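Local coordinates for protein putative 6-phosphogluconolactonase (Neisseria gonorrhoeae, PDB 3LHI) that probably hydrolyses 6-phosphogluconolactone to 6-phosphogluconate, the second step of the oxidative pentose phosphate pathway, at residues A[44-47]-A[48-52]; A[58-61]-A[62-65]; A[84-87]-A[88-92]. All coordinates share one frame; numbering follows the deposited sequence.

Contact 1: residues A[44-47]-A[48-52]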
loop_
_atom_site.group_PDB
_atom_site.type_symbol
_atom_site.label_atom_id
_atom_site.label_comp_id
_atom_site.label_asym_id
_atom_site.label_seq_id
_atom_site.Cartn_x
_atom_site.Cartn_y
_atom_site.Cartn_z
ATOM N N ARG A 44 -1.531 -6.123 -10.005
ATOM C CA ARG A 44 -1.979 -7.538 -10.053
ATOM C C ARG A 44 -1.467 -8.435 -8.994
ATOM O O ARG A 44 -2.168 -9.404 -8.602
ATOM C CB ARG A 44 -1.574 -8.175 -11.403
ATOM C CG ARG A 44 -2.123 -7.428 -12.535
ATOM C CD ARG A 44 -3.637 -7.373 -12.673
ATOM N NE ARG A 44 -4.225 -8.714 -12.577
ATOM C CZ ARG A 44 -5.545 -8.943 -12.596
ATOM N NH1 ARG A 44 -6.439 -7.969 -12.711
ATOM N NH2 ARG A 44 -5.962 -10.194 -12.449
ATOM N N SER A 45 -0.281 -8.192 -8.491
ATOM C CA SER A 45 0.309 -9.169 -7.633
ATOM C C SER A 45 -0.486 -9.409 -6.338
ATOM O O SER A 45 -0.361 -10.502 -5.822
ATOM C CB SER A 45 1.765 -8.874 -7.323
ATOM O OG SER A 45 1.810 -7.642 -6.764
ATOM N N PRO A 46 -1.220 -8.392 -5.752
ATOM C CA PRO A 46 -1.875 -8.719 -4.479
ATOM C C PRO A 46 -3.286 -9.311 -4.607
ATOM O O PRO A 46 -3.889 -9.550 -3.603
ATOM C CB PRO A 46 -1.945 -7.361 -3.763
ATOM C CG PRO A 46 -2.017 -6.399 -4.841
ATOM C CD PRO A 46 -1.285 -6.941 -6.012
ATOM N N ILE A 47 -3.801 -9.483 -5.808
ATOM C CA ILE A 47 -5.192 -9.893 -5.997
ATOM C C ILE A 47 -5.506 -11.242 -5.323
ATOM O O ILE A 47 -6.552 -11.376 -4.651
ATOM C CB ILE A 47 -5.556 -9.885 -7.457
ATOM C CG1 ILE A 47 -5.530 -8.431 -7.966
ATOM C CG2 ILE A 47 -6.877 -10.519 -7.662
ATOM C CD1 ILE A 47 -5.624 -8.326 -9.460
ATOM N N ALA A 48 -4.682 -12.261 -5.489
ATOM C CA ALA A 48 -5.003 -13.558 -4.866
ATOM C C ALA A 48 -5.041 -13.401 -3.341
ATOM O O ALA A 48 -5.874 -13.993 -2.642
ATOM C CB ALA A 48 -4.000 -14.611 -5.301
ATOM N N PHE A 49 -4.122 -12.579 -2.809
ATOM C CA PHE A 49 -4.081 -12.231 -1.380
ATOM C C PHE A 49 -5.383 -11.533 -0.979
ATOM O O PHE A 49 -5.968 -11.890 0.039
ATOM C CB PHE A 49 -2.846 -11.385 -1.122
ATOM C CG PHE A 49 -2.992 -10.422 0.037
ATOM C CD1 PHE A 49 -3.149 -10.844 1.337
ATOM C CD2 PHE A 49 -2.944 -9.061 -0.193
ATOM C CE1 PHE A 49 -3.296 -9.924 2.364
ATOM C CE2 PHE A 49 -3.055 -8.158 0.822
ATOM C CZ PHE A 49 -3.239 -8.580 2.092
ATOM N N PHE A 50 -5.836 -10.558 -1.746
ATOM C CA PHE A 50 -7.068 -9.885 -1.451
ATOM C C PHE A 50 -8.212 -10.904 -1.366
ATOM O O PHE A 50 -9.090 -10.808 -0.490
ATOM C CB PHE A 50 -7.436 -8.875 -2.528
ATOM C CG PHE A 50 -6.590 -7.615 -2.590
ATOM C CD1 PHE A 50 -5.717 -7.259 -1.609
ATOM C CD2 PHE A 50 -6.724 -6.796 -3.685
ATOM C CE1 PHE A 50 -4.970 -6.073 -1.728
ATOM C CE2 PHE A 50 -5.972 -5.623 -3.808
ATOM C CZ PHE A 50 -5.123 -5.277 -2.806
ATOM N N ASN A 51 -8.290 -11.798 -2.352
ATOM C CA ASN A 51 -9.373 -12.761 -2.365
ATOM C C ASN A 51 -9.351 -13.635 -1.100
ATOM O O ASN A 51 -10.398 -13.849 -0.465
ATOM C CB ASN A 51 -9.325 -13.584 -3.653
ATOM C CG ASN A 51 -10.450 -14.576 -3.735
ATOM O OD1 ASN A 51 -11.614 -14.177 -3.808
ATOM N ND2 ASN A 51 -10.098 -15.850 -3.645
ATOM N N ALA A 52 -8.191 -14.150 -0.744
ATOM C CA ALA A 52 -8.060 -14.965 0.446
ATOM C C ALA A 52 -8.436 -14.144 1.701
ATOM O O ALA A 52 -9.109 -14.628 2.620
ATOM C CB ALA A 52 -6.662 -15.550 0.569
HETATM O O HOH W 1 -2.538 -12.238 -7.530
HETATM O O HOH W 2 -1.558 -12.096 -4.166
#
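One face of the Phe50 ring receives Pro46 twice over: its carbonyl O sits 3.4 Å above the ring plane, offset toward the rim, and its CB makes a CH-pi contact 4.2 Å from the ring centroid. Proline ring and phenyl ring run side by side in the same direction. The Phe49 ring is turned differently: Pro46 O lies at its edge, near the ring plane, and CD2 is 4.1 Å from Pro46 CB. Phe49 packs on Leu18 of helix 11-33, while Phe50 packs against Leu84 and Val85 of helix 81-88. Within the turn, the Arg44 guanidinium carries Ile47 CD1 over the centre of one face. Pro46 O also accepts Phe50 N at 2.9 Å, and Ile47 O accepts Asn51 N. Two waters serve the first-turn amides: one joins Arg44 O to Ala48 N, the other Ser45 O (2.6 Å) to Phe49 N. A type I turn from Arg44 to Ile47, followed by i to i+4 bonds and water-bridged amides, marks the N-terminal start of helix 47-54, after the loop that leaves parallel strand 36-40.

Contact 2: residues A[58-61]-A[62-65]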
loop_
_atom_site.group_PDB
_atom_site.type_symbol
_atom_site.label_atom_id
_atom_site.label_comp_id
_atom_site.label_asym_id
_atom_site.label_seq_id
_atom_site.Cartn_x
_atom_site.Cartn_y
_atom_site.Cartn_z
ATOM N N LEU A 58 -13.142 -12.018 10.237
ATOM C CA LEU A 58 -12.769 -10.920 11.119
ATOM C C LEU A 58 -13.973 -10.024 11.335
ATOM O O LEU A 58 -14.930 -9.987 10.568
ATOM C CB LEU A 58 -11.656 -10.036 10.424
ATOM C CG LEU A 58 -10.297 -10.677 10.240
ATOM C CD1 LEU A 58 -9.355 -9.789 9.511
ATOM C CD2 LEU A 58 -9.693 -11.097 11.605
ATOM N N ASP A 59 -13.872 -9.168 12.347
ATOM C CA ASP A 59 -14.908 -8.161 12.614
ATOM C C ASP A 59 -14.741 -6.966 11.681
ATOM O O ASP A 59 -14.370 -5.822 12.054
ATOM C CB ASP A 59 -14.797 -7.699 14.081
ATOM C CG ASP A 59 -15.948 -6.837 14.530
ATOM O OD1 ASP A 59 -17.006 -6.798 13.890
ATOM O OD2 ASP A 59 -15.745 -6.175 15.595
ATOM N N TRP A 60 -14.999 -7.215 10.402
ATOM C CA TRP A 60 -14.694 -6.229 9.362
ATOM C C TRP A 60 -15.418 -4.907 9.466
ATOM O O TRP A 60 -14.921 -3.898 9.019
ATOM C CB TRP A 60 -14.946 -6.864 7.985
ATOM C CG TRP A 60 -13.945 -7.880 7.565
ATOM C CD1 TRP A 60 -14.142 -9.226 7.453
ATOM C CD2 TRP A 60 -12.599 -7.637 7.110
ATOM N NE1 TRP A 60 -13.011 -9.842 6.966
ATOM C CE2 TRP A 60 -12.064 -8.887 6.715
ATOM C CE3 TRP A 60 -11.831 -6.481 6.923
ATOM C CZ2 TRP A 60 -10.783 -9.017 6.223
ATOM C CZ3 TRP A 60 -10.525 -6.628 6.439
ATOM C CH2 TRP A 60 -10.034 -7.880 6.076
ATOM N N LYS A 61 -16.603 -4.894 10.087
ATOM C CA LYS A 61 -17.296 -3.627 10.271
ATOM C C LYS A 61 -16.496 -2.623 11.113
ATOM O O LYS A 61 -16.769 -1.418 11.033
ATOM C CB LYS A 61 -18.659 -3.832 10.911
ATOM C CG LYS A 61 -18.598 -4.307 12.332
ATOM C CD LYS A 61 -19.979 -4.521 12.947
ATOM C CE LYS A 61 -19.959 -4.709 14.465
ATOM N NZ LYS A 61 -19.387 -5.985 14.919
ATOM N N ASN A 62 -15.544 -3.123 11.903
ATOM C CA ASN A 62 -14.650 -2.282 12.685
ATOM C C ASN A 62 -13.283 -2.119 12.065
ATOM O O ASN A 62 -12.344 -1.705 12.749
ATOM C CB ASN A 62 -14.574 -2.837 14.120
ATOM C CG ASN A 62 -15.831 -2.467 14.912
ATOM O OD1 ASN A 62 -16.304 -1.325 14.843
ATOM N ND2 ASN A 62 -16.417 -3.436 15.586
ATOM N N VAL A 63 -13.153 -2.440 10.779
ATOM C CA VAL A 63 -11.899 -2.280 10.053
ATOM C C VAL A 63 -12.118 -1.273 8.947
ATOM O O VAL A 63 -13.061 -1.386 8.140
ATOM C CB VAL A 63 -11.434 -3.608 9.457
ATOM C CG1 VAL A 63 -10.123 -3.418 8.659
ATOM C CG2 VAL A 63 -11.276 -4.656 10.555
ATOM N N GLY A 64 -11.274 -0.256 8.898
ATOM C CA GLY A 64 -11.220 0.660 7.762
ATOM C C GLY A 64 -10.208 0.145 6.776
ATOM O O GLY A 64 -9.176 -0.355 7.188
ATOM N N ILE A 65 -10.537 0.220 5.484
ATOM C CA ILE A 65 -9.617 -0.180 4.427
ATOM C C ILE A 65 -9.377 1.022 3.527
ATOM O O ILE A 65 -10.296 1.758 3.172
ATOM C CB ILE A 65 -10.161 -1.384 3.580
ATOM C CG1 ILE A 65 -10.373 -2.582 4.490
ATOM C CG2 ILE A 65 -9.132 -1.713 2.445
ATOM C CD1 ILE A 65 -10.888 -3.830 3.807
#
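The carboxylate of Asp59 and the amide of Asn62 meet almost perpendicular, their planes 87° apart. Asn62 ND2 donates to Asp59 OD2 at 2.8 Å with an N-H...O angle of 163°; the acceptor lies in the amide plane, yet the donor comes in from above the carboxylate plane. Asp59 reaches this place with CG anti to its own N (chi1 -171°). The other oxygen, OD1, takes a salt bridge from Lys61 NZ at 2.7 Å on the syn side, nearer the carboxylate plane, in the conformer modelled here. In that conformer Lys61 and Asn62 lie alongside one another, pointing the same way, and both reach one acid, which may limit rotation of the carboxylate.

On the apolar side the Trp60 indole slants across the branched side chains that follow. Its CE3 is 3.9 Å from Val63 CB, and farther round the six-membered ring CZ3 comes 3.9 Å from Ile65 CD1. Leu58 CB lies over one indole face, and Lys56 O accepts a hydrogen bond from NE1, anchoring the five-membered ring. Leu26 of helix 11-33 also packs on the tryptophan.

Two backbone bonds close the turn: Asn62 N bonds to Asp59 O and Val63 N to Trp60 O, both at 2.9 Å. An inverse gamma turn centred on Asp59 and a short 3-10 turn thus lead into strand 63-71, which runs parallel to strand 36-40: the loop-to-strand entry of a beta-alpha-beta crossover in a Rossmann-like sheet.

Contact 3: residues A[84-87]-A[88-92]. With EDO (1,2-ethanediol), chain C.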
loop_
_atom_site.group_PDB
_atom_site.type_symbol
_atom_site.label_atom_id
_atom_site.label_comp_id
_atom_site.label_asym_id
_atom_site.label_seq_id
_atom_site.Cartn_x
_atom_site.Cartn_y
_atom_site.Cartn_z
ATOM N N LEU A 84 -9.977 -1.460 -8.370
ATOM C CA LEU A 84 -9.288 -2.735 -8.138
ATOM C C LEU A 84 -9.765 -3.343 -6.851
ATOM O O LEU A 84 -10.259 -4.473 -6.865
ATOM C CB LEU A 84 -7.760 -2.554 -8.076
ATOM C CG LEU A 84 -6.977 -3.807 -7.732
ATOM C CD1 LEU A 84 -6.819 -4.650 -9.013
ATOM C CD2 LEU A 84 -5.624 -3.365 -7.058
ATOM N N VAL A 85 -9.597 -2.591 -5.749
ATOM C CA VAL A 85 -9.908 -3.049 -4.427
ATOM C C VAL A 85 -11.410 -3.385 -4.287
ATOM O O VAL A 85 -11.780 -4.383 -3.640
ATOM C CB VAL A 85 -9.406 -2.051 -3.374
ATOM C CG1 VAL A 85 -9.919 -2.373 -1.981
ATOM C CG2 VAL A 85 -7.871 -2.029 -3.395
ATOM N N ARG A 86 -12.270 -2.601 -4.905
ATOM C CA ARG A 86 -13.685 -2.902 -4.896
ATOM C C ARG A 86 -13.960 -4.230 -5.605
ATOM O O ARG A 86 -14.790 -4.997 -5.136
ATOM C CB ARG A 86 -14.474 -1.767 -5.496
ATOM C CG ARG A 86 -14.611 -0.626 -4.497
ATOM C CD ARG A 86 -15.182 0.639 -5.151
ATOM N NE ARG A 86 -15.447 1.649 -4.139
ATOM C CZ ARG A 86 -15.747 2.909 -4.401
ATOM N NH1 ARG A 86 -15.738 3.349 -5.621
ATOM N NH2 ARG A 86 -16.067 3.732 -3.395
ATOM N N GLU A 87 -13.256 -4.505 -6.686
ATOM C CA GLU A 87 -13.502 -5.730 -7.469
ATOM C C GLU A 87 -13.027 -6.946 -6.666
ATOM O O GLU A 87 -13.708 -7.971 -6.664
ATOM C CB GLU A 87 -12.798 -5.672 -8.814
ATOM C CG GLU A 87 -12.965 -6.947 -9.659
ATOM C CD GLU A 87 -12.579 -6.837 -11.107
ATOM O OE1 GLU A 87 -11.968 -5.827 -11.525
ATOM O OE2 GLU A 87 -12.926 -7.782 -11.843
ATOM N N TYR A 88 -11.856 -6.879 -6.043
ATOM C CA TYR A 88 -11.219 -8.072 -5.541
ATOM C C TYR A 88 -11.150 -8.239 -4.053
ATOM O O TYR A 88 -10.942 -9.342 -3.587
ATOM C CB TYR A 88 -9.833 -8.202 -6.163
ATOM C CG TYR A 88 -9.764 -8.347 -7.679
ATOM C CD1 TYR A 88 -10.093 -9.538 -8.300
ATOM C CD2 TYR A 88 -9.299 -7.304 -8.473
ATOM C CE1 TYR A 88 -9.957 -9.685 -9.642
ATOM C CE2 TYR A 88 -9.166 -7.463 -9.827
ATOM C CZ TYR A 88 -9.452 -8.678 -10.384
ATOM O OH TYR A 88 -9.245 -8.808 -11.765
ATOM N N LEU A 89 -11.249 -7.149 -3.290
ATOM C CA LEU A 89 -11.146 -7.220 -1.832
ATOM C C LEU A 89 -12.457 -6.955 -1.105
ATOM O O LEU A 89 -12.741 -7.650 -0.143
ATOM C CB LEU A 89 -10.063 -6.217 -1.352
ATOM C CG LEU A 89 -9.829 -6.194 0.191
ATOM C CD1 LEU A 89 -9.463 -7.569 0.791
ATOM C CD2 LEU A 89 -8.704 -5.133 0.499
ATOM N N LEU A 90 -13.207 -5.944 -1.522
ATOM C CA LEU A 90 -14.413 -5.539 -0.774
ATOM C C LEU A 90 -15.603 -6.389 -1.202
ATOM O O LEU A 90 -16.537 -5.929 -1.856
ATOM C CB LEU A 90 -14.689 -4.059 -0.942
ATOM C CG LEU A 90 -13.554 -3.114 -0.502
ATOM C CD1 LEU A 90 -13.953 -1.676 -0.753
ATOM C CD2 LEU A 90 -13.114 -3.326 0.953
ATOM N N LYS A 91 -15.515 -7.641 -0.805
ATOM C CA LYS A 91 -16.442 -8.721 -1.182
ATOM C C LYS A 91 -16.324 -9.754 -0.094
ATOM O O LYS A 91 -15.435 -9.733 0.745
ATOM C CB LYS A 91 -16.097 -9.304 -2.541
ATOM C CG LYS A 91 -14.805 -10.014 -2.546
ATOM C CD LYS A 91 -14.429 -10.542 -3.922
ATOM C CE LYS A 91 -13.235 -11.533 -3.757
ATOM N NZ LYS A 91 -12.352 -11.651 -4.928
ATOM N N ASN A 92 -17.220 -10.767 -0.129
ATOM C CA ASN A 92 -17.220 -11.798 0.906
ATOM C C ASN A 92 -17.328 -11.099 2.288
ATOM O O ASN A 92 -18.055 -10.119 2.394
ATOM C CB ASN A 92 -16.014 -12.728 0.783
ATOM C CG ASN A 92 -15.988 -13.487 -0.525
ATOM O OD1 ASN A 92 -17.014 -14.004 -0.979
ATOM N ND2 ASN A 92 -14.808 -13.559 -1.141
HETATM C C1 EDO C . -10.577 -1.822 -12.763
HETATM O O1 EDO C . -9.800 -2.424 -13.846
HETATM C C2 EDO C . -11.156 -2.808 -11.732
HETATM O O2 EDO C . -10.207 -3.793 -11.268
HETATM O O HOH W 3 -13.471 -10.753 -7.307
#
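Val85 CG1 lies against the two leucines that follow the helix, 3.9 Å from Leu89 CB and 4.0 Å from Leu90 CG. Val85 and Leu89 run side by side, pointing the same way, and both touch strand 63-71, through Leu67 and Ile65 respectively. Farther round, Leu84, in one of its two conformers, brings CD1 to 3.7 Å from Tyr88 CD2, the two side chains crossing at about a right angle. Arg86 contributes its aliphatic part, CG against Leu90 CD1, before its guanidinium leaves for a salt bridge with Asp105 and a cation-pi contact with Trp99.

Behind these side chains the helix ends. Tyr88 N still bonds to Leu84 O, but Val85 O receives two amides: Leu89 N at 2.8 Å, the regular i+4 bond, and Leu90 N at 3.0 Å, one residue later. This widened last turn is the C-terminal end of helix 81-88, and the chain then bends through an inverse gamma turn centred on Leu90 on its way to strand 98-99.

Toward the surface, Glu87 is stretched along one face of the Tyr88 ring. With CG anti to the backbone N (chi1 178°), its CG stands 3.7 Å from the ring centroid and its carboxylate stacks on the ring, the planes 9° apart. Tyr88 OH is hydrogen-bonded to Arg44 NH1. Glu87 OE1 accepts from O2 of an ethanediol molecule, probably a crystallisation additive, at 2.7 Å. Lys91 NZ donates to Tyr88 O, to Asn51 OD1 of the neighbouring helix 47-54, and to a water that in turn donates to Glu87 O.

The three contacts follow one another along the chain: the start of helix 47-54, the entry into strand 63-71, and the end of helix 81-88. Contacts 1 and 3 have centres 10 Å apart and touch directly, Ile47 CG2 coming 3.4 Å from Tyr88 CD1, where the N-terminal turn of helix 47-54 meets the C-terminal end of helix 81-88. The centre of contact 2 lies about 14 Å from that of contact 3, which it touches through Ile65 against Leu89 and Leu90, and about 18 Å from that of contact 1, with no touch. Contact 3 therefore bridges the other two, linking helix 47-54 to strand 63-71 of the mixed sheet, all within the one family region of the chain.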